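Local coordinates for monovalent Na+/H+ antiporter subunit G (Dietzia sp. DQ12-45-1b, PDB 7D3U), which probably contributes to sodium/proton exchange across the membrane as a small helical subunit of the six-chain Mrp antiporter complex, at residues S12-V17 / L50-A55; P33-R38 / S95-T100; A46-V51 / L76-S81. All coordinates share one frame; numbering follows the deposited sequence.

Contact 1 of 3, residues S12-V17 / L50-A55; sequences SVSVLV and LVFVIA
The Phe52 ring stands up from helix 35-60 like a plate, and Val17 of helix 5-28 sets one methyl over the centre of one face. CG1 of Val17 sits 4.0 Å from the ring centroid, only 5° off the ring normal, which makes this a CH-pi contact. Val17 puts CG1 there by holding it anti to its backbone N (chi1 162°), and the two side chains cross obliquely.

Ser14, about one turn earlier on the same helix, meets the same ring differently. Its hydroxyl, also anti to the backbone N, comes in at the edge and in the ring plane, with OG 3.7 Å from Phe52 CD1. The same OG lies 2.6 Å from Phe52 O, so the hydroxyl sits between the ring edge and the carbonyl O of Phe52. CB of Phe52 comes to 3.7 Å from Ser14 O.

Alongside, the backbones come close: Val15 CA and Val53 CA are 4.4 Å apart. Val53 turns its CB away from the other helix, and it is Val15 CG1 that reaches across, 3.9 Å from Val53 O. The axes of the two short helical segments approach to 7.3 Å and run antiparallel at 154°.

Phe52 also stacks edge-to-face with Phe19 of the cation antiporter chain, while Ser12 and Leu16 on helix 5-28 pack against Val3 of subunit F. Most of the touching residues are buried, with these two chains packed beside the contact. Its chemistry is mostly apolar: a methyl on a ring face and one valine methyl against a carbonyl. The small Ser14 is consistent with the close approach of the helices and brings its hydroxyl oxygen to a main-chain carbonyl inside the predicted membrane region.

Contact 2 of 3, residues P33-R38 / S95-T100; sequences PDLYVR and SGAAPT
A Schellman motif with Gly96 at C-prime, where phi is positive, ends helix 68-95, and the extended chain that follows runs across the start of helix 35-60. Asp34, near the start of that helix, ties the two together with its carboxylate. Thr100 N donates to Asp34 OD2 at 2.8 Å and nearly straight (166°), coming from above the carboxylate plane. The other oxygen, OD1, uses its anti lone pair to accept from Leu35 N, which helps to fix how the group is turned.

A second tie comes from Tyr36, whose OH donates to Ala97 O at 2.8 Å, in the carbonyl plane and on a lone pair. The Tyr36 ring carries Pro99 CA at its edge, and Asp34 OD2 also lies there in the ring plane. Apolar contacts add to this: Leu35 CD1 touches Ala97 CB at 4.0 Å, and Thr100 CG2 packs on Pro33 CB, crossing at about a right angle.

Arg38 bridges to Asp30 of subunit F, and Tyr36 meets Phe44 of the cation antiporter chain edge-to-face. The arrangement is that of a chain leaving its helix through a Schellman motif and bonded by its backbone to side chains at another helix's N-terminal end.

Contact 3 of 3, residues A46-V51 / L76-S81; sequences AGLGLV and LQFASS
Gln77 reaches from helix 68-95 across to helix 35-60, where its CB and OE1 meet Val51 while its CD and NE2 meet Leu50. CG is anti to the carbonyl carbon (chi1 -67°) and the chain is extended beyond it. CB starts beside Val51, 4.0 Å from Val51 CG2. At the tip, CD lies against Leu50 CG, and the two amide ends then part company: OE1 goes to Val51, 3.4 Å from Val51 CG2, while NE2 comes to 3.4 Å from Leu50 CG. Leu50 and Gln77 cross at about a right angle, so the amide spans the isopropyl end of one residue and the methyl of the next. Thr66 of subunit F packs on Gln77 as well.

The next residue, Phe78, receives that same Val51 methyl on its face. CG2 sits 3.6 Å from the ring centroid and 13° off the normal, a CH-pi contact over the centre. At the ring edge, near its plane, Leu48 CD2 approaches Phe78 CE1 to 3.6 Å; Leu48 starts out with its CB turned away, but its end swings back.

Gly47 matters for Phe78 and Ser81, since a CB on it would lie close to Phe78 CD1 and Ser81 OG. Phe78 CA lies 5.1 Å from Gly47 CA, an approach the missing side chain makes room for. Ser81 settles one turn on, against the Ala46-Gly47 backbone, its OG anti to the backbone N and hydrogen-bonded to Gly43 O.

The axes of the two short helical segments lie 8.5 Å apart at 161°, antiparallel. Gly43 and Gly47, four apart on one helix face, form a GxxxG pattern, and with Ser81 opposite they give the small-residue packing familiar from antiparallel transmembrane helix pairs.

Helix 35-60 is common to all three contacts. Contacts 1 and 3 lie 12 Å apart between centres and share Leu50 and Val51 in their segments; they touch where Ile54 CG1 packs 3.1 Å from Gln77 NE2. The helix meets helix 5-28 through Phe52 among others and helix 68-95 through Val51 among others, making a three-helix antiparallel up-down-up bundle. The two crossings carry opposite signs, -154° and 161°. Contacts 1 and 2 lie on opposite sides of the chain's centre, 30 Å apart between centres. Contact 2 is 22 Å from contact 3, again between centres, and closes the loop in which contact 3 is nested.

Contact 1 of 3, residues S12-V17 / L50-A55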
loop_
_atom_site.group_PDB
_atom_site.type_symbol
_atom_site.label_atom_id
_atom_site.label_comp_id
_atom_site.label_asym_id
_atom_site.label_seq_id
_atom_site.Cartn_x
_atom_site.Cartn_y
_atom_site.Cartn_z
ATOM N N SER E 12 -49.563 3.656 32.048
ATOM C CA SER E 12 -49.500 5.040 31.589
ATOM C C SER E 12 -49.071 5.971 32.717
ATOM O O SER E 12 -48.133 6.766 32.562
ATOM C CB SER E 12 -50.856 5.466 31.029
ATOM O OG SER E 12 -50.825 6.820 30.621
ATOM N N VAL E 13 -49.737 5.880 33.869
ATOM C CA VAL E 13 -49.358 6.743 34.983
ATOM C C VAL E 13 -47.954 6.402 35.462
ATOM O O VAL E 13 -47.223 7.277 35.933
ATOM C CB VAL E 13 -50.396 6.655 36.123
ATOM C CG1 VAL E 13 -50.472 5.252 36.686
ATOM C CG2 VAL E 13 -50.087 7.670 37.215
ATOM N N SER E 14 -47.525 5.147 35.288
ATOM C CA SER E 14 -46.196 4.757 35.735
ATOM C C SER E 14 -45.112 5.334 34.836
ATOM O O SER E 14 -44.096 5.831 35.331
ATOM C CB SER E 14 -46.095 3.235 35.797
ATOM O OG SER E 14 -44.742 2.825 35.844
ATOM N N VAL E 15 -45.302 5.284 33.515
ATOM C CA VAL E 15 -44.311 5.900 32.638
ATOM C C VAL E 15 -44.315 7.411 32.810
ATOM O O VAL E 15 -43.265 8.052 32.701
ATOM C CB VAL E 15 -44.520 5.498 31.164
ATOM C CG1 VAL E 15 -44.550 3.994 31.020
ATOM C CG2 VAL E 15 -45.781 6.114 30.598
ATOM N N LEU E 16 -45.470 8.008 33.120
ATOM C CA LEU E 16 -45.472 9.444 33.379
ATOM C C LEU E 16 -44.699 9.776 34.652
ATOM O O LEU E 16 -43.909 10.728 34.675
ATOM C CB LEU E 16 -46.905 9.963 33.462
ATOM C CG LEU E 16 -47.442 10.551 32.159
ATOM C CD1 LEU E 16 -48.728 11.313 32.413
ATOM C CD2 LEU E 16 -46.405 11.447 31.505
ATOM N N VAL E 17 -44.905 8.993 35.713
ATOM C CA VAL E 17 -44.169 9.204 36.956
ATOM C C VAL E 17 -42.675 9.012 36.731
ATOM O O VAL E 17 -41.854 9.791 37.224
ATOM C CB VAL E 17 -44.705 8.267 38.054
ATOM C CG1 VAL E 17 -43.708 8.140 39.190
ATOM C CG2 VAL E 17 -46.041 8.776 38.568
ATOM N N LEU E 50 -36.284 4.962 36.182
ATOM C CA LEU E 50 -36.111 3.939 35.158
ATOM C C LEU E 50 -36.911 2.684 35.480
ATOM O O LEU E 50 -37.482 2.065 34.578
ATOM C CB LEU E 50 -34.632 3.607 34.981
ATOM C CG LEU E 50 -34.348 2.615 33.854
ATOM C CD1 LEU E 50 -35.126 2.977 32.612
ATOM C CD2 LEU E 50 -32.873 2.547 33.534
ATOM N N VAL E 51 -36.975 2.290 36.754
ATOM C CA VAL E 51 -37.800 1.138 37.110
ATOM C C VAL E 51 -39.265 1.428 36.813
ATOM O O VAL E 51 -39.999 0.566 36.307
ATOM C CB VAL E 51 -37.580 0.758 38.585
ATOM C CG1 VAL E 51 -38.679 -0.174 39.066
ATOM C CG2 VAL E 51 -36.219 0.112 38.757
ATOM N N PHE E 52 -39.707 2.656 37.098
ATOM C CA PHE E 52 -41.083 3.040 36.805
ATOM C C PHE E 52 -41.359 2.979 35.309
ATOM O O PHE E 52 -42.392 2.456 34.878
ATOM C CB PHE E 52 -41.361 4.442 37.343
ATOM C CG PHE E 52 -41.890 4.456 38.743
ATOM C CD1 PHE E 52 -43.182 4.049 39.012
ATOM C CD2 PHE E 52 -41.095 4.874 39.791
ATOM C CE1 PHE E 52 -43.668 4.060 40.300
ATOM C CE2 PHE E 52 -41.575 4.887 41.078
ATOM C CZ PHE E 52 -42.863 4.480 41.334
ATOM N N VAL E 53 -40.442 3.515 34.500
ATOM C CA VAL E 53 -40.634 3.500 33.052
ATOM C C VAL E 53 -40.654 2.071 32.527
ATOM O O VAL E 53 -41.469 1.726 31.665
ATOM C CB VAL E 53 -39.552 4.345 32.357
ATOM C CG1 VAL E 53 -39.693 4.244 30.859
ATOM C CG2 VAL E 53 -39.672 5.793 32.778
ATOM N N ILE E 54 -39.775 1.212 33.048
ATOM C CA ILE E 54 -39.731 -0.174 32.591
ATOM C C ILE E 54 -41.041 -0.881 32.910
ATOM O O ILE E 54 -41.636 -1.542 32.050
ATOM C CB ILE E 54 -38.529 -0.908 33.213
ATOM C CG1 ILE E 54 -37.228 -0.420 32.585
ATOM C CG2 ILE E 54 -38.668 -2.407 33.034
ATOM C CD1 ILE E 54 -37.234 -0.437 31.088
ATOM N N ALA E 55 -41.515 -0.745 34.151
ATOM C CA ALA E 55 -42.743 -1.434 34.536
ATOM C C ALA E 55 -43.948 -0.886 33.783
ATOM O O ALA E 55 -44.833 -1.650 33.383
ATOM C CB ALA E 55 -42.955 -1.326 36.042
#

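Contact 2 of 3, residues P33-R38 / S95-T100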
loop_
_atom_site.group_PDB
_atom_site.type_symbol
_atom_site.label_atom_id
_atom_site.label_comp_id
_atom_site.label_asym_id
_atom_site.label_seq_id
_atom_site.Cartn_x
_atom_site.Cartn_y
_atom_site.Cartn_z
ATOM N N PRO E 33 -24.918 22.156 43.976
ATOM C CA PRO E 33 -23.550 22.697 43.973
ATOM C C PRO E 33 -22.469 21.633 43.945
ATOM O O PRO E 33 -21.451 21.813 43.267
ATOM C CB PRO E 33 -23.507 23.519 45.267
ATOM C CG PRO E 33 -24.465 22.822 46.172
ATOM C CD PRO E 33 -25.558 22.259 45.300
ATOM N N ASP E 34 -22.658 20.530 44.656
ATOM C CA ASP E 34 -21.606 19.547 44.857
ATOM C C ASP E 34 -21.681 18.430 43.825
ATOM O O ASP E 34 -22.643 18.302 43.066
ATOM C CB ASP E 34 -21.698 18.957 46.266
ATOM C CG ASP E 34 -20.349 18.822 46.926
ATOM O OD1 ASP E 34 -19.366 18.544 46.210
ATOM O OD2 ASP E 34 -20.268 18.998 48.160
ATOM N N LEU E 35 -20.629 17.610 43.807
ATOM C CA LEU E 35 -20.687 16.333 43.110
ATOM C C LEU E 35 -21.392 15.283 43.951
ATOM O O LEU E 35 -22.037 14.382 43.404
ATOM C CB LEU E 35 -19.275 15.857 42.760
ATOM C CG LEU E 35 -19.093 14.550 41.984
ATOM C CD1 LEU E 35 -17.852 14.644 41.140
ATOM C CD2 LEU E 35 -18.984 13.350 42.906
ATOM N N TYR E 36 -21.279 15.385 45.275
ATOM C CA TYR E 36 -21.862 14.388 46.160
ATOM C C TYR E 36 -23.362 14.588 46.310
ATOM O O TYR E 36 -24.109 13.614 46.440
ATOM C CB TYR E 36 -21.161 14.434 47.514
ATOM C CG TYR E 36 -19.660 14.501 47.378
ATOM C CD1 TYR E 36 -18.921 13.365 47.090
ATOM C CD2 TYR E 36 -18.986 15.703 47.515
ATOM C CE1 TYR E 36 -17.554 13.423 46.955
ATOM C CE2 TYR E 36 -17.620 15.770 47.382
ATOM C CZ TYR E 36 -16.909 14.627 47.101
ATOM O OH TYR E 36 -15.544 14.690 46.967
ATOM N N VAL E 37 -23.823 15.840 46.293
ATOM C CA VAL E 37 -25.259 16.091 46.225
ATOM C C VAL E 37 -25.817 15.573 44.908
ATOM O O VAL E 37 -26.882 14.939 44.868
ATOM C CB VAL E 37 -25.549 17.591 46.414
ATOM C CG1 VAL E 37 -27.036 17.854 46.328
ATOM C CG2 VAL E 37 -25.000 18.072 47.740
ATOM N N ARG E 38 -25.099 15.821 43.811
ATOM C CA ARG E 38 -25.533 15.333 42.507
ATOM C C ARG E 38 -25.630 13.816 42.498
ATOM O O ARG E 38 -26.618 13.251 42.019
ATOM C CB ARG E 38 -24.573 15.814 41.420
ATOM C CG ARG E 38 -24.896 17.188 40.874
ATOM C CD ARG E 38 -23.747 17.733 40.054
ATOM N NE ARG E 38 -23.856 19.176 39.875
ATOM C CZ ARG E 38 -22.815 19.995 39.777
ATOM N NH1 ARG E 38 -21.583 19.514 39.839
ATOM N NH2 ARG E 38 -23.008 21.297 39.616
ATOM N N SER E 95 -10.302 11.563 43.387
ATOM C CA SER E 95 -9.696 12.419 42.375
ATOM C C SER E 95 -9.601 13.871 42.824
ATOM O O SER E 95 -8.875 14.651 42.199
ATOM C CB SER E 95 -10.484 12.332 41.070
ATOM O OG SER E 95 -9.933 13.194 40.091
ATOM N N GLY E 96 -10.312 14.251 43.880
ATOM C CA GLY E 96 -10.213 15.599 44.403
ATOM C C GLY E 96 -11.397 16.488 44.090
ATOM O O GLY E 96 -11.224 17.681 43.824
ATOM N N ALA E 97 -12.605 15.930 44.116
ATOM C CA ALA E 97 -13.807 16.728 43.905
ATOM C C ALA E 97 -14.049 17.593 45.133
ATOM O O ALA E 97 -14.377 17.082 46.208
ATOM C CB ALA E 97 -15.009 15.831 43.628
ATOM N N ALA E 98 -13.889 18.897 44.979
ATOM C CA ALA E 98 -14.046 19.812 46.099
ATOM C C ALA E 98 -15.497 19.847 46.554
ATOM O O ALA E 98 -16.385 20.129 45.738
ATOM C CB ALA E 98 -13.580 21.210 45.707
ATOM N N PRO E 99 -15.788 19.567 47.820
ATOM C CA PRO E 99 -17.163 19.703 48.304
ATOM C C PRO E 99 -17.580 21.164 48.348
ATOM O O PRO E 99 -16.754 22.074 48.432
ATOM C CB PRO E 99 -17.107 19.098 49.709
ATOM C CG PRO E 99 -15.695 19.288 50.130
ATOM C CD PRO E 99 -14.867 19.140 48.885
ATOM N N THR E 100 -18.892 21.376 48.281
ATOM C CA THR E 100 -19.426 22.729 48.241
ATOM C C THR E 100 -19.026 23.503 49.492
ATOM O O THR E 100 -18.761 22.934 50.553
ATOM C CB THR E 100 -20.947 22.707 48.117
ATOM O OG1 THR E 100 -21.315 22.049 46.899
ATOM C CG2 THR E 100 -21.494 24.120 48.094
#

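Contact 3 of 3, residues A46-V51 / L76-S81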
loop_
_atom_site.group_PDB
_atom_site.type_symbol
_atom_site.label_atom_id
_atom_site.label_comp_id
_atom_site.label_asym_id
_atom_site.label_seq_id
_atom_site.Cartn_x
_atom_site.Cartn_y
_atom_site.Cartn_z
ATOM N N ALA E 46 -32.152 8.024 38.890
ATOM C CA ALA E 46 -31.894 7.112 37.782
ATOM C C ALA E 46 -32.391 5.703 38.063
ATOM O O ALA E 46 -32.630 4.943 37.120
ATOM C CB ALA E 46 -30.400 7.080 37.463
ATOM N N GLY E 47 -32.558 5.337 39.330
ATOM C CA GLY E 47 -33.097 4.036 39.660
ATOM C C GLY E 47 -34.610 4.018 39.649
ATOM O O GLY E 47 -35.220 3.228 38.920
ATOM N N LEU E 48 -35.227 4.888 40.454
ATOM C CA LEU E 48 -36.682 4.897 40.564
ATOM C C LEU E 48 -37.342 5.222 39.232
ATOM O O LEU E 48 -38.253 4.510 38.794
ATOM C CB LEU E 48 -37.128 5.888 41.639
ATOM C CG LEU E 48 -36.713 5.562 43.074
ATOM C CD1 LEU E 48 -37.100 6.705 43.996
ATOM C CD2 LEU E 48 -37.316 4.256 43.567
ATOM N N GLY E 49 -36.926 6.316 38.589
ATOM C CA GLY E 49 -37.547 6.694 37.331
ATOM C C GLY E 49 -37.447 5.606 36.281
ATOM O O GLY E 49 -38.417 5.321 35.575
ATOM N N LEU E 50 -36.284 4.962 36.182
ATOM C CA LEU E 50 -36.111 3.939 35.158
ATOM C C LEU E 50 -36.911 2.684 35.480
ATOM O O LEU E 50 -37.482 2.065 34.578
ATOM C CB LEU E 50 -34.632 3.607 34.981
ATOM C CG LEU E 50 -34.348 2.615 33.854
ATOM C CD1 LEU E 50 -35.126 2.977 32.612
ATOM C CD2 LEU E 50 -32.873 2.547 33.534
ATOM N N VAL E 51 -36.975 2.290 36.754
ATOM C CA VAL E 51 -37.800 1.138 37.110
ATOM C C VAL E 51 -39.265 1.428 36.813
ATOM O O VAL E 51 -39.999 0.566 36.307
ATOM C CB VAL E 51 -37.580 0.758 38.585
ATOM C CG1 VAL E 51 -38.679 -0.174 39.066
ATOM C CG2 VAL E 51 -36.219 0.112 38.757
ATOM N N LEU E 76 -31.882 -5.368 38.844
ATOM C CA LEU E 76 -30.571 -4.994 38.328
ATOM C C LEU E 76 -30.454 -3.487 38.158
ATOM O O LEU E 76 -29.404 -2.908 38.449
ATOM C CB LEU E 76 -30.301 -5.712 37.008
ATOM C CG LEU E 76 -30.010 -7.206 37.139
ATOM C CD1 LEU E 76 -29.486 -7.760 35.830
ATOM C CD2 LEU E 76 -29.025 -7.464 38.266
ATOM N N GLN E 77 -31.527 -2.830 37.714
ATOM C CA GLN E 77 -31.507 -1.379 37.577
ATOM C C GLN E 77 -31.330 -0.707 38.926
ATOM O O GLN E 77 -30.547 0.237 39.057
ATOM C CB GLN E 77 -32.794 -0.893 36.913
ATOM C CG GLN E 77 -32.941 -1.321 35.473
ATOM C CD GLN E 77 -34.258 -0.883 34.874
ATOM O OE1 GLN E 77 -35.237 -0.675 35.582
ATOM N NE2 GLN E 77 -34.291 -0.742 33.560
ATOM N N PHE E 78 -32.049 -1.181 39.944
ATOM C CA PHE E 78 -31.909 -0.599 41.275
ATOM C C PHE E 78 -30.481 -0.745 41.785
ATOM O O PHE E 78 -29.837 0.243 42.172
ATOM C CB PHE E 78 -32.898 -1.251 42.239
ATOM C CG PHE E 78 -34.245 -0.598 42.255
ATOM C CD1 PHE E 78 -34.358 0.776 42.353
ATOM C CD2 PHE E 78 -35.399 -1.354 42.168
ATOM C CE1 PHE E 78 -35.594 1.383 42.366
ATOM C CE2 PHE E 78 -36.640 -0.751 42.181
ATOM C CZ PHE E 78 -36.736 0.620 42.280
ATOM N N ALA E 79 -29.962 -1.977 41.777
ATOM C CA ALA E 79 -28.621 -2.215 42.297
ATOM C C ALA E 79 -27.568 -1.451 41.503
ATOM O O ALA E 79 -26.609 -0.924 42.079
ATOM C CB ALA E 79 -28.316 -3.712 42.289
ATOM N N SER E 80 -27.741 -1.352 40.183
ATOM C CA SER E 80 -26.741 -0.686 39.361
ATOM C C SER E 80 -26.783 0.822 39.548
ATOM O O SER E 80 -25.734 1.466 39.628
ATOM C CB SER E 80 -26.940 -1.058 37.893
ATOM O OG SER E 80 -27.975 -0.292 37.307
ATOM N N SER E 81 -27.978 1.407 39.633
ATOM C CA SER E 81 -28.071 2.835 39.887
ATOM C C SER E 81 -27.578 3.196 41.277
ATOM O O SER E 81 -27.161 4.337 41.497
ATOM C CB SER E 81 -29.508 3.320 39.713
ATOM O OG SER E 81 -29.612 4.701 40.003
#